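Local coordinates for Cas6b (Methanococcus maripaludis, PDB 4Z7K), which processes CRISPR RNA as an endoribonuclease of the Cas6 family, probably cutting precursor transcripts within their repeats to release guide RNAs, at residues M6-Y10 against L74-F80; F106-D110 against L159-E165; N172-V176 against V186-G190. All blocks are in the same frame, centred on the assembly; numbering follows the deposited sequence.

Contact 1 of 3, residues M6-Y10 against L74-F80; sequences MHISY and LESKRIF
Residues 6-9 run as extended beta strand, the end of strand 2-9, and Tyr10 leaves it; across from them, 74-76 are the last residues of helix 67-76. Lys77 is the first residue to leave helical angles, and an inverse gamma turn centred on Arg78, with Ile79 N hydrogen-bonded to Lys77 O at 2.8 Å, swings the chain back toward the strand. CA atoms pair loosely, Met6 with Leu74 at 8.3 Å and Ile8 with Phe80 at 6.7 Å, so side chains fill the gap. The strand's alternation sends Met6 and Ile8 toward the helix and His7 away. Met6 (t, t, p) brings CE to 3.5 Å from Leu74 CD2 and 4.2 Å from Phe80 CE2. Ile8 CD1 lies 3.6 Å from Leu74 CG and meets the edge of the Phe80 ring, 4.1 Å from CD2. Tyr10 (chi1 m) reaches across to donate a hydrogen bond from OH to Ile79 O, 2.9 Å. Glu75 finds its salt bridge with Lys101, on neighbouring strand 98-109, whose Val99 also touches Met6, Ile8 and Phe80. A helix packed on one face of an antiparallel sheet in this way fits the ferredoxin-like fold of RAMP proteins, here in the N-terminal domain.

Contact 2 of 3, residues F106-D110 against L159-E165; sequences FGTTD and LGYTIEE. With nucleotides of chain C.
Side chains of the irregular loop after helix 137-158, Tyr161 above all, join it to the end of strand 98-109; the backbones do not pair, and the same loop reads an RNA base. Gly160, at positive phi, closes that helix as the C-prime residue of a Schellman motif. End to end, 159-165 runs 6° from the direction of 106-110, with CA atoms 7.6 Å apart for Gly107 and Tyr161 and 7.1 Å for Thr108 and Ile163. Tyr161 (chi1 t, chi2 87°) spans this gap. Its face receives the edge of Phe106 (chi1 t) in a T-shaped stack, centroids 5.7 Å apart and planes at 90°, and its OH accepts a hydrogen bond from Thr108 N at 3.2 Å. Gly107 CA passes 3.6 Å from Tyr161 OH, where a beta carbon would clash. Thr108 CG2 meets Ile163 CG2 at 3.5 Å, and Phe106 CZ lies 4.1 Å from Leu159 CD2. Asp110 OD1 and Glu165 OE1, like charges, come within 3.5 Å at the exposed end. Ile163 N donates a nearly straight hydrogen bond to N1 of A17 of chain C, 3.1 Å. Recognition through N1 implies an adenine unprotonated there, held by a loop that Tyr161 fastens to the strand.

Contact 3 of 3, residues N172-V176 against V186-G190; sequences NLKEV and VGFRG. With nucleotides of chain C.
From Asn172, the part of strand 169-177 in this contact runs antiparallel to 186-190, their axes 4.3 Å apart at closest approach and their directions twisted to 143°. Asn172 O receives a CA-H...O contact from Gly190 CA at 3.6 Å. Leu173 (m, t) faces Gly190 in a non-hydrogen-bonded pair, CA atoms 4.3 Å apart; its CD2 lies 3.6 Å from Gly190 CA, so close that a beta carbon on Gly190 would clash. Lys174 and Arg189 form the next, hydrogen-bonded pair: Lys174 N to Arg189 O, 3.0 Å, and Arg189 N to Lys174 O, 3.2 Å. Glu175, opposite Phe188 at a CA distance of 4.5 Å, shares the Leu173 face of the sheet; its CB lies 3.7 Å from Phe188 CE1 (chi1 m), and its OE1 is hydrogen-bonded to the Tyr132 hydroxyl of helix 126-133. Val176 completes the register through Val176 N to Gly187 O, 2.6 Å, and Gly187 N to Val176 O, 2.8 Å. Val186 N makes a weak hydrogen bond, 3.4 Å, to O4 of U9 of chain C. This beta hairpin forms one margin of the C-terminal antiparallel sheet: 169-177 is outermost within the chain, and 186-194 lies between it and 112-117.

How the contacts relate
Along the chain the three contacts follow one another without interleaving. Contact 1 lies in the N-terminal domain; contact 2 ties the edge strand of the same sheet to the loop after helix 137-158, bridging the two halves; contact 3 lies in the second sheet, across the chain's centre from contact 1. Their centres are about 28 Å (1 and 2), 31 Å (1 and 3) and 26 Å (2 and 3) apart, and none touches another. Contacts 1 and 2 share their sheet through neighbouring strands 2-9 and 98-109. RNA thus meets both the junction of the halves, at A17, and the second sheet's hairpin, at U9, while contact 1 stays about 13 Å from nucleic acid at its nearest atom.

Contact 1 of 3, residues M6-Y10 against L74-F80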
# COMPACT_ATOMS: atom_id res chain seq x y z
N MET B 6 25.55 19.08 0.29
CA MET B 6 26.64 18.71 -0.62
C MET B 6 26.14 17.71 -1.69
O MET B 6 25.70 16.60 -1.34
CB MET B 6 27.82 18.14 0.16
CG MET B 6 29.05 17.81 -0.70
SD MET B 6 30.59 17.57 0.24
CE MET B 6 30.44 15.85 0.69
N HIS B 7 26.23 18.11 -2.97
CA HIS B 7 25.98 17.23 -4.12
C HIS B 7 27.26 16.57 -4.58
O HIS B 7 28.31 17.23 -4.64
CB HIS B 7 25.39 17.98 -5.34
CG HIS B 7 24.37 19.02 -5.01
ND1 HIS B 7 23.76 19.13 -3.78
CD2 HIS B 7 23.85 20.01 -5.78
CE1 HIS B 7 22.90 20.14 -3.81
NE2 HIS B 7 22.94 20.69 -5.01
N ILE B 8 27.17 15.30 -4.94
CA ILE B 8 28.28 14.59 -5.57
C ILE B 8 27.88 13.97 -6.90
O ILE B 8 26.97 13.15 -6.95
CB ILE B 8 28.81 13.49 -4.65
CG1 ILE B 8 29.72 14.09 -3.58
CG2 ILE B 8 29.56 12.43 -5.43
CD1 ILE B 8 30.04 13.13 -2.46
N SER B 9 28.58 14.31 -7.97
CA SER B 9 28.16 13.84 -9.27
C SER B 9 29.31 13.19 -10.02
O SER B 9 30.44 13.67 -9.95
CB SER B 9 27.59 15.00 -10.08
OG SER B 9 26.68 14.56 -11.09
N TYR B 10 29.04 12.11 -10.76
CA TYR B 10 30.07 11.43 -11.54
C TYR B 10 29.68 11.55 -13.01
O TYR B 10 29.02 10.65 -13.53
CB TYR B 10 30.21 9.93 -11.17
CG TYR B 10 30.49 9.62 -9.71
CD1 TYR B 10 31.26 10.46 -8.93
CD2 TYR B 10 30.00 8.45 -9.12
CE1 TYR B 10 31.51 10.17 -7.59
CE2 TYR B 10 30.25 8.15 -7.78
CZ TYR B 10 31.01 9.01 -7.02
OH TYR B 10 31.28 8.74 -5.69
N LEU B 74 29.51 11.82 4.36
CA LEU B 74 29.91 11.96 2.96
C LEU B 74 31.41 12.28 2.90
O LEU B 74 32.11 11.77 2.04
CB LEU B 74 29.05 13.01 2.24
CG LEU B 74 28.61 12.67 0.82
CD1 LEU B 74 27.88 11.32 0.79
CD2 LEU B 74 27.69 13.76 0.31
N GLU B 75 31.86 13.19 3.77
CA GLU B 75 33.28 13.51 3.89
C GLU B 75 34.06 12.45 4.68
O GLU B 75 35.11 11.99 4.22
CB GLU B 75 33.46 14.87 4.59
CG GLU B 75 32.43 15.95 4.30
CD GLU B 75 32.73 17.23 5.07
OE1 GLU B 75 33.61 17.17 5.96
OE2 GLU B 75 32.13 18.30 4.77
N SER B 76 33.50 12.00 5.81
CA SER B 76 34.21 11.10 6.74
C SER B 76 34.66 9.87 5.99
O SER B 76 35.84 9.50 6.04
CB SER B 76 33.35 10.71 7.95
OG SER B 76 32.45 9.65 7.64
N LYS B 77 33.74 9.23 5.28
CA LYS B 77 34.22 8.19 4.42
C LYS B 77 34.33 8.98 3.12
O LYS B 77 33.39 9.63 2.73
CB LYS B 77 33.28 7.00 4.32
CG LYS B 77 33.77 5.96 3.31
CD LYS B 77 35.30 5.91 3.13
CE LYS B 77 35.82 4.54 2.71
NZ LYS B 77 35.78 3.51 3.80
N ARG B 78 35.49 8.91 2.49
CA ARG B 78 35.81 9.70 1.31
C ARG B 78 35.16 9.11 0.09
O ARG B 78 35.76 8.30 -0.61
CB ARG B 78 37.33 9.81 1.15
CG ARG B 78 38.06 9.42 2.43
CD ARG B 78 39.57 9.60 2.39
NE ARG B 78 40.08 9.74 3.76
CZ ARG B 78 41.22 10.32 4.09
NH1 ARG B 78 42.01 10.84 3.16
NH2 ARG B 78 41.60 10.38 5.37
N ILE B 79 33.87 9.40 -0.05
CA ILE B 79 33.05 9.00 -1.20
C ILE B 79 33.40 9.77 -2.51
O ILE B 79 33.26 9.24 -3.62
CB ILE B 79 31.57 9.14 -0.85
CG1 ILE B 79 31.28 8.23 0.34
CG2 ILE B 79 30.68 8.76 -2.02
CD1 ILE B 79 30.06 8.59 1.08
N PHE B 80 33.82 11.03 -2.40
CA PHE B 80 34.05 11.78 -3.62
C PHE B 80 35.35 11.33 -4.29
O PHE B 80 35.52 11.49 -5.50
CB PHE B 80 34.04 13.29 -3.37
CG PHE B 80 34.59 13.70 -2.06
CD1 PHE B 80 35.91 14.09 -1.94
CD2 PHE B 80 33.77 13.79 -0.95
CE1 PHE B 80 36.41 14.51 -0.72
CE2 PHE B 80 34.26 14.20 0.26
CZ PHE B 80 35.58 14.56 0.38

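Contact 2 of 3, residues F106-D110 against L159-E165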
# COMPACT_ATOMS: atom_id res chain seq x y z
N PHE B 106 16.07 27.37 3.48
CA PHE B 106 15.02 26.36 3.57
C PHE B 106 13.93 26.86 4.52
O PHE B 106 14.20 27.14 5.69
CB PHE B 106 15.59 25.03 4.07
CG PHE B 106 14.57 23.97 4.35
CD1 PHE B 106 14.33 22.97 3.43
CD2 PHE B 106 13.87 23.95 5.53
CE1 PHE B 106 13.41 21.97 3.68
CE2 PHE B 106 12.93 22.97 5.78
CZ PHE B 106 12.71 21.97 4.86
N GLY B 107 12.69 26.97 4.06
CA GLY B 107 11.66 27.52 4.91
C GLY B 107 10.55 28.23 4.18
O GLY B 107 10.64 28.43 2.97
N THR B 108 9.49 28.58 4.89
CA THR B 108 8.36 29.22 4.23
C THR B 108 8.70 30.64 3.80
O THR B 108 9.34 31.41 4.52
CB THR B 108 7.12 29.25 5.12
OG1 THR B 108 7.38 30.07 6.26
CG2 THR B 108 6.79 27.87 5.58
N THR B 109 8.25 30.97 2.60
CA THR B 109 8.47 32.27 2.00
C THR B 109 7.13 32.93 1.65
O THR B 109 6.16 32.24 1.33
CB THR B 109 9.32 32.13 0.74
OG1 THR B 109 8.64 31.28 -0.20
CG2 THR B 109 10.66 31.50 1.10
N ASP B 110 7.09 34.25 1.71
CA ASP B 110 5.87 34.97 1.35
C ASP B 110 5.84 35.20 -0.14
O ASP B 110 4.86 35.69 -0.69
CB ASP B 110 5.76 36.31 2.09
CG ASP B 110 5.30 36.15 3.53
OD1 ASP B 110 4.87 35.03 3.91
OD2 ASP B 110 5.36 37.14 4.28
N LEU B 159 13.66 17.26 9.54
CA LEU B 159 14.81 18.16 9.43
C LEU B 159 14.71 19.30 10.43
O LEU B 159 15.40 20.32 10.31
CB LEU B 159 14.89 18.75 8.02
CG LEU B 159 15.57 18.02 6.86
CD1 LEU B 159 15.25 16.54 6.84
CD2 LEU B 159 15.09 18.67 5.57
N GLY B 160 13.81 19.12 11.39
CA GLY B 160 13.64 20.06 12.48
C GLY B 160 13.26 21.46 12.08
O GLY B 160 13.82 22.43 12.59
N TYR B 161 12.30 21.59 11.17
CA TYR B 161 11.72 22.91 10.89
C TYR B 161 10.23 22.77 11.05
O TYR B 161 9.59 21.97 10.37
CB TYR B 161 12.06 23.39 9.47
CG TYR B 161 11.56 24.79 9.09
CD1 TYR B 161 12.32 25.93 9.36
CD2 TYR B 161 10.34 24.96 8.45
CE1 TYR B 161 11.88 27.20 8.98
CE2 TYR B 161 9.89 26.22 8.08
CZ TYR B 161 10.66 27.33 8.35
OH TYR B 161 10.19 28.58 7.97
N THR B 162 9.68 23.53 11.98
CA THR B 162 8.25 23.49 12.15
C THR B 162 7.71 24.74 11.46
O THR B 162 8.28 25.84 11.57
CB THR B 162 7.86 23.38 13.63
OG1 THR B 162 8.67 24.26 14.41
CG2 THR B 162 8.05 21.92 14.13
N ILE B 163 6.64 24.54 10.70
CA ILE B 163 6.07 25.59 9.88
C ILE B 163 4.96 26.34 10.60
O ILE B 163 3.97 25.73 11.00
CB ILE B 163 5.49 24.99 8.59
CG1 ILE B 163 6.59 24.30 7.78
CG2 ILE B 163 4.79 26.06 7.77
CD1 ILE B 163 6.14 23.82 6.42
N GLU B 164 5.10 27.66 10.75
CA GLU B 164 4.01 28.43 11.36
C GLU B 164 3.45 29.50 10.42
O GLU B 164 3.11 30.60 10.86
CB GLU B 164 4.43 29.07 12.69
CG GLU B 164 5.88 29.48 12.87
CD GLU B 164 6.14 29.80 14.34
OE1 GLU B 164 5.22 29.57 15.16
OE2 GLU B 164 7.26 30.27 14.67
N GLU B 165 3.34 29.16 9.14
CA GLU B 165 2.52 29.94 8.22
C GLU B 165 1.84 28.97 7.23
O GLU B 165 2.14 27.78 7.19
CB GLU B 165 3.36 31.01 7.49
CG GLU B 165 4.39 31.75 8.39
CD GLU B 165 4.74 33.18 7.95
OE1 GLU B 165 4.06 33.73 7.05
OE2 GLU B 165 5.68 33.77 8.53
P A C 17 0.57 14.76 14.60
OP1 A C 17 -0.70 14.12 15.03
OP2 A C 17 1.66 13.87 14.11
O5' A C 17 0.24 15.86 13.49
C5' A C 17 -0.87 16.74 13.63
C4' A C 17 -0.51 18.17 13.27
O4' A C 17 0.92 18.30 13.18
C3' A C 17 -1.04 18.69 11.93
O3' A C 17 -2.33 19.30 12.08
C2' A C 17 0.03 19.71 11.47
O2' A C 17 -0.36 21.04 11.77
C1' A C 17 1.25 19.37 12.33
N9 A C 17 2.52 19.13 11.63
C8 A C 17 3.15 17.96 11.26
N7 A C 17 4.33 18.16 10.70
C5 A C 17 4.49 19.55 10.74
C6 A C 17 5.51 20.41 10.32
N6 A C 17 6.63 19.96 9.74
N1 A C 17 5.35 21.75 10.49
C2 A C 17 4.24 22.19 11.06
N3 A C 17 3.21 21.47 11.50
C4 A C 17 3.39 20.15 11.31

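Contact 3 of 3, residues N172-V176 against V186-G190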
# COMPACT_ATOMS: atom_id res chain seq x y z
N ASN B 172 0.40 21.62 -12.03
CA ASN B 172 0.14 21.20 -13.38
C ASN B 172 0.92 19.92 -13.54
O ASN B 172 2.12 19.96 -13.82
CB ASN B 172 0.57 22.27 -14.38
CG ASN B 172 0.33 21.86 -15.82
OD1 ASN B 172 -0.61 21.13 -16.14
ND2 ASN B 172 1.22 22.30 -16.70
N LEU B 173 0.27 18.78 -13.35
CA LEU B 173 0.99 17.51 -13.37
C LEU B 173 0.25 16.50 -14.23
O LEU B 173 -0.98 16.51 -14.28
CB LEU B 173 1.15 16.92 -11.96
CG LEU B 173 1.67 17.83 -10.86
CD1 LEU B 173 1.54 17.15 -9.52
CD2 LEU B 173 3.11 18.22 -11.13
N LYS B 174 1.01 15.66 -14.92
CA LYS B 174 0.38 14.58 -15.67
C LYS B 174 0.99 13.20 -15.32
O LYS B 174 2.20 13.03 -15.19
CB LYS B 174 0.43 14.90 -17.18
CG LYS B 174 -0.32 16.24 -17.49
CD LYS B 174 -0.66 16.47 -18.97
CE LYS B 174 0.18 17.59 -19.61
NZ LYS B 174 0.60 17.29 -21.03
N GLU B 175 0.10 12.23 -15.16
CA GLU B 175 0.41 10.89 -14.67
C GLU B 175 1.32 10.04 -15.55
O GLU B 175 1.19 10.02 -16.77
CB GLU B 175 -0.93 10.18 -14.44
CG GLU B 175 -0.87 8.69 -14.29
CD GLU B 175 -2.20 8.12 -13.83
OE1 GLU B 175 -3.11 8.92 -13.53
OE2 GLU B 175 -2.34 6.87 -13.76
N VAL B 176 2.27 9.36 -14.91
CA VAL B 176 3.29 8.55 -15.57
C VAL B 176 3.60 7.22 -14.83
O VAL B 176 3.76 7.21 -13.60
CB VAL B 176 4.59 9.36 -15.73
CG1 VAL B 176 5.80 8.45 -15.79
CG2 VAL B 176 4.49 10.28 -16.93
N VAL B 186 1.90 4.22 -9.48
CA VAL B 186 1.76 5.40 -10.33
C VAL B 186 2.64 6.59 -9.91
O VAL B 186 2.91 6.80 -8.72
CB VAL B 186 0.28 5.90 -10.40
CG1 VAL B 186 -0.62 4.82 -10.97
CG2 VAL B 186 -0.21 6.31 -9.05
N GLY B 187 3.11 7.34 -10.89
CA GLY B 187 3.96 8.49 -10.64
C GLY B 187 3.55 9.68 -11.49
O GLY B 187 2.66 9.57 -12.33
N PHE B 188 4.17 10.83 -11.23
CA PHE B 188 3.79 12.07 -11.90
C PHE B 188 4.96 12.91 -12.37
O PHE B 188 5.94 13.08 -11.66
CB PHE B 188 2.93 12.91 -10.96
CG PHE B 188 1.70 12.20 -10.51
CD1 PHE B 188 0.60 12.12 -11.35
CD2 PHE B 188 1.63 11.62 -9.27
CE1 PHE B 188 -0.54 11.46 -10.96
CE2 PHE B 188 0.49 10.97 -8.87
CZ PHE B 188 -0.60 10.89 -9.72
N ARG B 189 4.86 13.48 -13.56
CA ARG B 189 5.84 14.46 -13.98
C ARG B 189 5.11 15.78 -14.06
O ARG B 189 3.88 15.81 -14.11
CB ARG B 189 6.48 14.10 -15.30
CG ARG B 189 7.75 14.88 -15.54
CD ARG B 189 8.89 14.39 -14.69
NE ARG B 189 9.35 13.09 -15.16
CZ ARG B 189 10.51 12.91 -15.79
NH1 ARG B 189 11.29 13.95 -16.00
NH2 ARG B 189 10.89 11.69 -16.19
N GLY B 190 5.85 16.89 -14.06
CA GLY B 190 5.17 18.17 -14.14
C GLY B 190 5.83 19.34 -13.46
O GLY B 190 7.06 19.38 -13.29
P U C 9 -1.84 -3.73 -7.92
OP1 U C 9 -2.18 -2.47 -8.65
OP2 U C 9 -1.81 -5.07 -8.59
O5' U C 9 -0.40 -3.49 -7.31
C5' U C 9 -0.09 -2.23 -6.73
C4' U C 9 0.20 -2.32 -5.26
O4' U C 9 0.94 -1.13 -4.91
C3' U C 9 -1.00 -2.35 -4.33
O3' U C 9 -0.57 -2.98 -3.11
C2' U C 9 -1.26 -0.86 -4.13
O2' U C 9 -1.99 -0.51 -2.97
C1' U C 9 0.15 -0.29 -4.08
N1 U C 9 0.26 1.04 -4.67
C2 U C 9 0.75 2.11 -3.92
O2 U C 9 1.08 2.01 -2.75
N3 U C 9 0.81 3.31 -4.60
C4 U C 9 0.47 3.52 -5.93
O4 U C 9 0.58 4.65 -6.41
C5 U C 9 -0.02 2.36 -6.63
C6 U C 9 -0.10 1.19 -6.00